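Side-chain contacts in MATE family efflux transporter (PDB 6IDP), which probably exports drugs from the Vibrio cholerae cell, as a multidrug transporter of the MATE family whose conformation changes in a proton-dependent way: residues Gly364-Met369 against Leu383-Leu388; Val372-Ala375 against Val381-Thr384. One frame throughout, in Å; residues are numbered along the deposited sequence.

Contacts 1 and 2 are two levels of one antiparallel helical hairpin, formed by helix 360-375 and helix 379-435, and their centres lie about 7 Å apart. Contact 2 sits next to the turn, where the CA atoms of A373 and A382 come within 5.2 Å of each other. Contact 1 is further along the arms, where the nearest CA atoms, those of C366 and I385, are 7.4 Å apart. The hairpin therefore widens away from its turn, from an alanine pair to a larger isoleucine filling the gap. The two contacts share L383 and T384, which face one bound OLC lipid chain rather than helix 360-375.

Contact 1. Residues Gly364-Met369 against Leu383-Leu388; sequences GICMLM and LTISAL. With OLC ((2R)-2,3-dihydroxypropyl (9Z)-octadec-9-enoate), chain S.
With a chi1 of -172°, C366 sets SG anti to its backbone nitrogen, and I385 holds its beta-branch methyl, CG2, in the matching position, anti to its own nitrogen; the two groups meet at 3.8 Å between SG and CG2. The two residues face each other across an antiparallel helical hairpin, helix 360-375 followed by helix 379-435, within the second MatE family region. The other branch of I385 is extended (chi2 176°), and its CD1 reaches alongside M369, 4.2 Å from CB. M369 contributes only the root of its side chain here: chi1 (-66°) sets CG beside the backbone N and starts the turn away from 383-388, which the bends at chi2 and chi3 continue. I385 thus presents one methyl to each partner, and the contacts across the interface are van der Waals ones, with 134 Å² buried in all.

All three touching residues are buried. Packing around them continues through R389, next to C366, and through A425 and V370, next to I385, while C314 of helix 303-330 lies against M369. Another face of 383-388 meets a bound OLC chain. L383 CD2 is 3.7 Å from OLC C14, and A387 CB is 4.1 Å from OLC C16, so the acyl chain follows the helix surface. L383 also touches L242 and S243 of helix 226-259. At the other end of this lipid contact, the hydroxyl of T384 has its hydrogen bond with the carbonyl oxygen of Y380, and OLC C8, 3.2 Å from T384 OG1, is simply a close neighbour.

Contact 2. Residues Val372-Ala375 against Val381-Thr384; sequences VANA and VALT. With OLC ((2R)-2,3-dihydroxypropyl (9Z)-octadec-9-enoate), chain S.
A382 places its methyl between two residues of the facing helix. Its CB is 3.7 Å from A373 CB, a direct methyl-to-methyl approach, and 3.4 Å from N374 OD1. The asparagine amide is met across its face, not at its edge: A382 CB is also 3.6 Å from N374 CG and 3.7 Å from N374 ND2, and the line from CG to the methyl runs roughly 30° from the normal of the amide plane. N374 achieves this although its CB does not point at 381-384. A chi1 of -79° sets CG beside the backbone N and swings the amide back over A382. V381 adds a looser touch, its CG1 lying 4.3 Å from A373 CB.

Such small residues permit the close approach at the base of a helical hairpin. A373 CB comes within 3.9 Å of the backbone N of A382, so the methyl packs against main chain as well as side chain.

Outward from this layer, N374 is flanked by S379, at the start of the second helix, and by I236 of helix 226-259. V372 and A375, on the same helix as A373, turn to other neighbours: V372 to L290 and Y429, A375 to P291 and I294. V381 has a lipid neighbour on its second branch, with CG2 4.0 Å from OLC C7. The carbonyl oxygen of A382 is hydrogen-bonded by S386 OG, one turn further along.

Contact 1. Residues Gly364-Met369 against Leu383-Leu388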
loop_
_atom_site.group_PDB
_atom_site.type_symbol
_atom_site.label_atom_id
_atom_site.label_comp_id
_atom_site.label_asym_id
_atom_site.label_seq_id
_atom_site.Cartn_x
_atom_site.Cartn_y
_atom_site.Cartn_z
ATOM N N GLY A 364 12.989 3.301 2.570
ATOM C CA GLY A 364 12.712 2.444 1.432
ATOM C C GLY A 364 13.280 1.047 1.614
ATOM O O GLY A 364 12.654 0.066 1.213
ATOM N N ILE A 365 14.465 0.957 2.216
ATOM C CA ILE A 365 15.079 -0.335 2.516
ATOM C C ILE A 365 14.201 -1.122 3.484
ATOM O O ILE A 365 13.977 -2.322 3.308
ATOM C CB ILE A 365 16.489 -0.177 3.120
ATOM C CG1 ILE A 365 17.465 0.376 2.077
ATOM C CG2 ILE A 365 16.993 -1.512 3.666
ATOM C CD1 ILE A 365 17.658 -0.535 0.871
ATOM N N CYS A 366 13.700 -0.426 4.500
ATOM C CA CYS A 366 12.818 -1.023 5.494
ATOM C C CYS A 366 11.545 -1.560 4.843
ATOM O O CYS A 366 11.100 -2.669 5.150
ATOM C CB CYS A 366 12.472 0.000 6.578
ATOM S SG CYS A 366 11.566 -0.687 7.979
ATOM N N MET A 367 10.969 -0.769 3.942
ATOM C CA MET A 367 9.804 -1.195 3.174
ATOM C C MET A 367 10.129 -2.424 2.335
ATOM O O MET A 367 9.329 -3.352 2.233
ATOM C CB MET A 367 9.315 -0.066 2.267
ATOM C CG MET A 367 8.810 1.161 3.011
ATOM S SD MET A 367 8.611 2.598 1.930
ATOM C CE MET A 367 7.428 1.974 0.742
ATOM N N LEU A 368 11.313 -2.413 1.737
ATOM C CA LEU A 368 11.760 -3.488 0.862
ATOM C C LEU A 368 11.941 -4.786 1.639
ATOM O O LEU A 368 11.509 -5.851 1.201
ATOM C CB LEU A 368 13.071 -3.098 0.177
ATOM C CG LEU A 368 13.219 -3.377 -1.318
ATOM C CD1 LEU A 368 12.148 -2.646 -2.109
ATOM C CD2 LEU A 368 14.606 -2.965 -1.784
ATOM N N MET A 369 12.575 -4.682 2.801
ATOM C CA MET A 369 12.861 -5.847 3.624
ATOM C C MET A 369 11.581 -6.504 4.147
ATOM O O MET A 369 11.523 -7.728 4.273
ATOM C CB MET A 369 13.780 -5.464 4.785
ATOM C CG MET A 369 15.179 -5.034 4.354
ATOM S SD MET A 369 16.076 -6.318 3.454
ATOM C CE MET A 369 15.894 -5.783 1.754
ATOM N N LEU A 383 6.640 -8.708 10.271
ATOM C CA LEU A 383 5.881 -7.991 11.290
ATOM C C LEU A 383 6.806 -7.350 12.320
ATOM O O LEU A 383 6.559 -6.233 12.780
ATOM C CB LEU A 383 4.892 -8.933 11.985
ATOM C CG LEU A 383 4.162 -8.364 13.206
ATOM C CD1 LEU A 383 3.295 -7.172 12.818
ATOM C CD2 LEU A 383 3.333 -9.434 13.905
ATOM N N THR A 384 7.869 -8.065 12.680
ATOM C CA THR A 384 8.848 -7.561 13.638
ATOM C C THR A 384 9.529 -6.299 13.119
ATOM O O THR A 384 9.691 -5.324 13.853
ATOM C CB THR A 384 9.925 -8.615 13.957
ATOM O OG1 THR A 384 9.309 -9.767 14.542
ATOM C CG2 THR A 384 10.959 -8.055 14.925
ATOM N N ILE A 385 9.921 -6.323 11.850
ATOM C CA ILE A 385 10.593 -5.184 11.237
ATOM C C ILE A 385 9.673 -3.964 11.225
ATOM O O ILE A 385 10.087 -2.863 11.596
ATOM C CB ILE A 385 11.059 -5.513 9.803
ATOM C CG1 ILE A 385 12.142 -6.598 9.834
ATOM C CG2 ILE A 385 11.582 -4.263 9.111
ATOM C CD1 ILE A 385 12.595 -7.074 8.466
ATOM N N SER A 386 8.423 -4.175 10.817
ATOM C CA SER A 386 7.406 -3.125 10.816
ATOM C C SER A 386 7.147 -2.557 12.210
ATOM O O SER A 386 7.041 -1.343 12.382
ATOM C CB SER A 386 6.091 -3.657 10.237
ATOM O OG SER A 386 6.225 -3.990 8.868
ATOM N N ALA A 387 7.032 -3.435 13.202
ATOM C CA ALA A 387 6.759 -3.002 14.568
ATOM C C ALA A 387 7.939 -2.238 15.167
ATOM O O ALA A 387 7.751 -1.206 15.815
ATOM C CB ALA A 387 6.407 -4.193 15.438
ATOM N N LEU A 388 9.148 -2.753 14.954
ATOM C CA LEU A 388 10.362 -2.107 15.448
ATOM C C LEU A 388 10.524 -0.712 14.861
ATOM O O LEU A 388 10.857 0.236 15.570
ATOM C CB LEU A 388 11.596 -2.950 15.120
ATOM C CG LEU A 388 11.914 -4.117 16.053
ATOM C CD1 LEU A 388 13.123 -4.885 15.545
ATOM C CD2 LEU A 388 12.153 -3.611 17.468
HETATM C C18 OLC S . 2.166 -5.475 17.178
HETATM C C10 OLC S . 8.443 -12.526 17.080
HETATM C C9 OLC S . 9.464 -13.087 16.399
HETATM C C17 OLC S . 3.367 -6.099 17.858
HETATM C C11 OLC S . 7.378 -11.729 16.359
HETATM C C8 OLC S . 9.564 -12.931 14.897
HETATM C C16 OLC S . 3.954 -7.170 16.964
HETATM C C12 OLC S . 6.292 -11.344 17.340
HETATM C C7 OLC S . 11.012 -13.048 14.472
HETATM C C15 OLC S . 5.158 -7.793 17.636
HETATM C C13 OLC S . 6.458 -9.894 17.739
HETATM C C6 OLC S . 11.570 -14.370 14.950
HETATM C C14 OLC S . 5.576 -9.028 16.867
#

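Contact 2. Residues Val372-Ala375 against Val381-Thr384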
loop_
_atom_site.group_PDB
_atom_site.type_symbol
_atom_site.label_atom_id
_atom_site.label_comp_id
_atom_site.label_asym_id
_atom_site.label_seq_id
_atom_site.Cartn_x
_atom_site.Cartn_y
_atom_site.Cartn_z
ATOM N N VAL A 372 10.152 -8.439 1.225
ATOM C CA VAL A 372 11.026 -9.570 0.931
ATOM C C VAL A 372 10.837 -10.684 1.962
ATOM O O VAL A 372 10.760 -11.861 1.608
ATOM C CB VAL A 372 12.512 -9.143 0.884
ATOM C CG1 VAL A 372 13.431 -10.356 0.968
ATOM C CG2 VAL A 372 12.793 -8.343 -0.382
ATOM N N ALA A 373 10.750 -10.302 3.233
ATOM C CA ALA A 373 10.502 -11.255 4.311
ATOM C C ALA A 373 9.196 -12.022 4.093
ATOM O O ALA A 373 9.161 -13.248 4.220
ATOM C CB ALA A 373 10.478 -10.540 5.649
ATOM N N ASN A 374 8.126 -11.296 3.770
ATOM C CA ASN A 374 6.842 -11.920 3.462
ATOM C C ASN A 374 6.943 -12.870 2.267
ATOM O O ASN A 374 6.366 -13.959 2.279
ATOM C CB ASN A 374 5.774 -10.857 3.184
ATOM C CG ASN A 374 5.207 -10.243 4.455
ATOM O OD1 ASN A 374 4.948 -10.940 5.434
ATOM N ND2 ASN A 374 5.001 -8.929 4.436
ATOM N N ALA A 375 7.675 -12.444 1.240
ATOM C CA ALA A 375 7.833 -13.233 0.021
ATOM C C ALA A 375 8.524 -14.568 0.291
ATOM O O ALA A 375 8.296 -15.547 -0.419
ATOM C CB ALA A 375 8.608 -12.442 -1.020
ATOM N N VAL A 381 8.903 -12.285 10.832
ATOM C CA VAL A 381 10.072 -11.427 10.689
ATOM C C VAL A 381 9.647 -10.097 10.068
ATOM O O VAL A 381 10.126 -9.032 10.461
ATOM C CB VAL A 381 11.170 -12.085 9.828
ATOM C CG1 VAL A 381 12.273 -11.087 9.496
ATOM C CG2 VAL A 381 11.744 -13.299 10.545
ATOM N N ALA A 382 8.726 -10.168 9.109
ATOM C CA ALA A 382 8.215 -8.977 8.441
ATOM C C ALA A 382 7.445 -8.084 9.413
ATOM O O ALA A 382 7.580 -6.862 9.384
ATOM C CB ALA A 382 7.331 -9.369 7.268
ATOM N N LEU A 383 6.640 -8.708 10.271
ATOM C CA LEU A 383 5.881 -7.991 11.290
ATOM C C LEU A 383 6.806 -7.350 12.320
ATOM O O LEU A 383 6.559 -6.233 12.780
ATOM C CB LEU A 383 4.892 -8.933 11.985
ATOM C CG LEU A 383 4.162 -8.364 13.206
ATOM C CD1 LEU A 383 3.295 -7.172 12.818
ATOM C CD2 LEU A 383 3.333 -9.434 13.905
ATOM N N THR A 384 7.869 -8.065 12.680
ATOM C CA THR A 384 8.848 -7.561 13.638
ATOM C C THR A 384 9.529 -6.299 13.119
ATOM O O THR A 384 9.691 -5.324 13.853
ATOM C CB THR A 384 9.925 -8.615 13.957
ATOM O OG1 THR A 384 9.309 -9.767 14.542
ATOM C CG2 THR A 384 10.959 -8.055 14.925
HETATM C C18 OLC S . 2.166 -5.475 17.178
HETATM C C10 OLC S . 8.443 -12.526 17.080
HETATM C C9 OLC S . 9.464 -13.087 16.399
HETATM C C17 OLC S . 3.367 -6.099 17.858
HETATM C C11 OLC S . 7.378 -11.729 16.359
HETATM C C8 OLC S . 9.564 -12.931 14.897
HETATM C C16 OLC S . 3.954 -7.170 16.964
HETATM C C12 OLC S . 6.292 -11.344 17.340
HETATM C C7 OLC S . 11.012 -13.048 14.472
HETATM C C15 OLC S . 5.158 -7.793 17.636
HETATM C C13 OLC S . 6.458 -9.894 17.739
HETATM C C6 OLC S . 11.570 -14.370 14.950
HETATM C C14 OLC S . 5.576 -9.028 16.867
#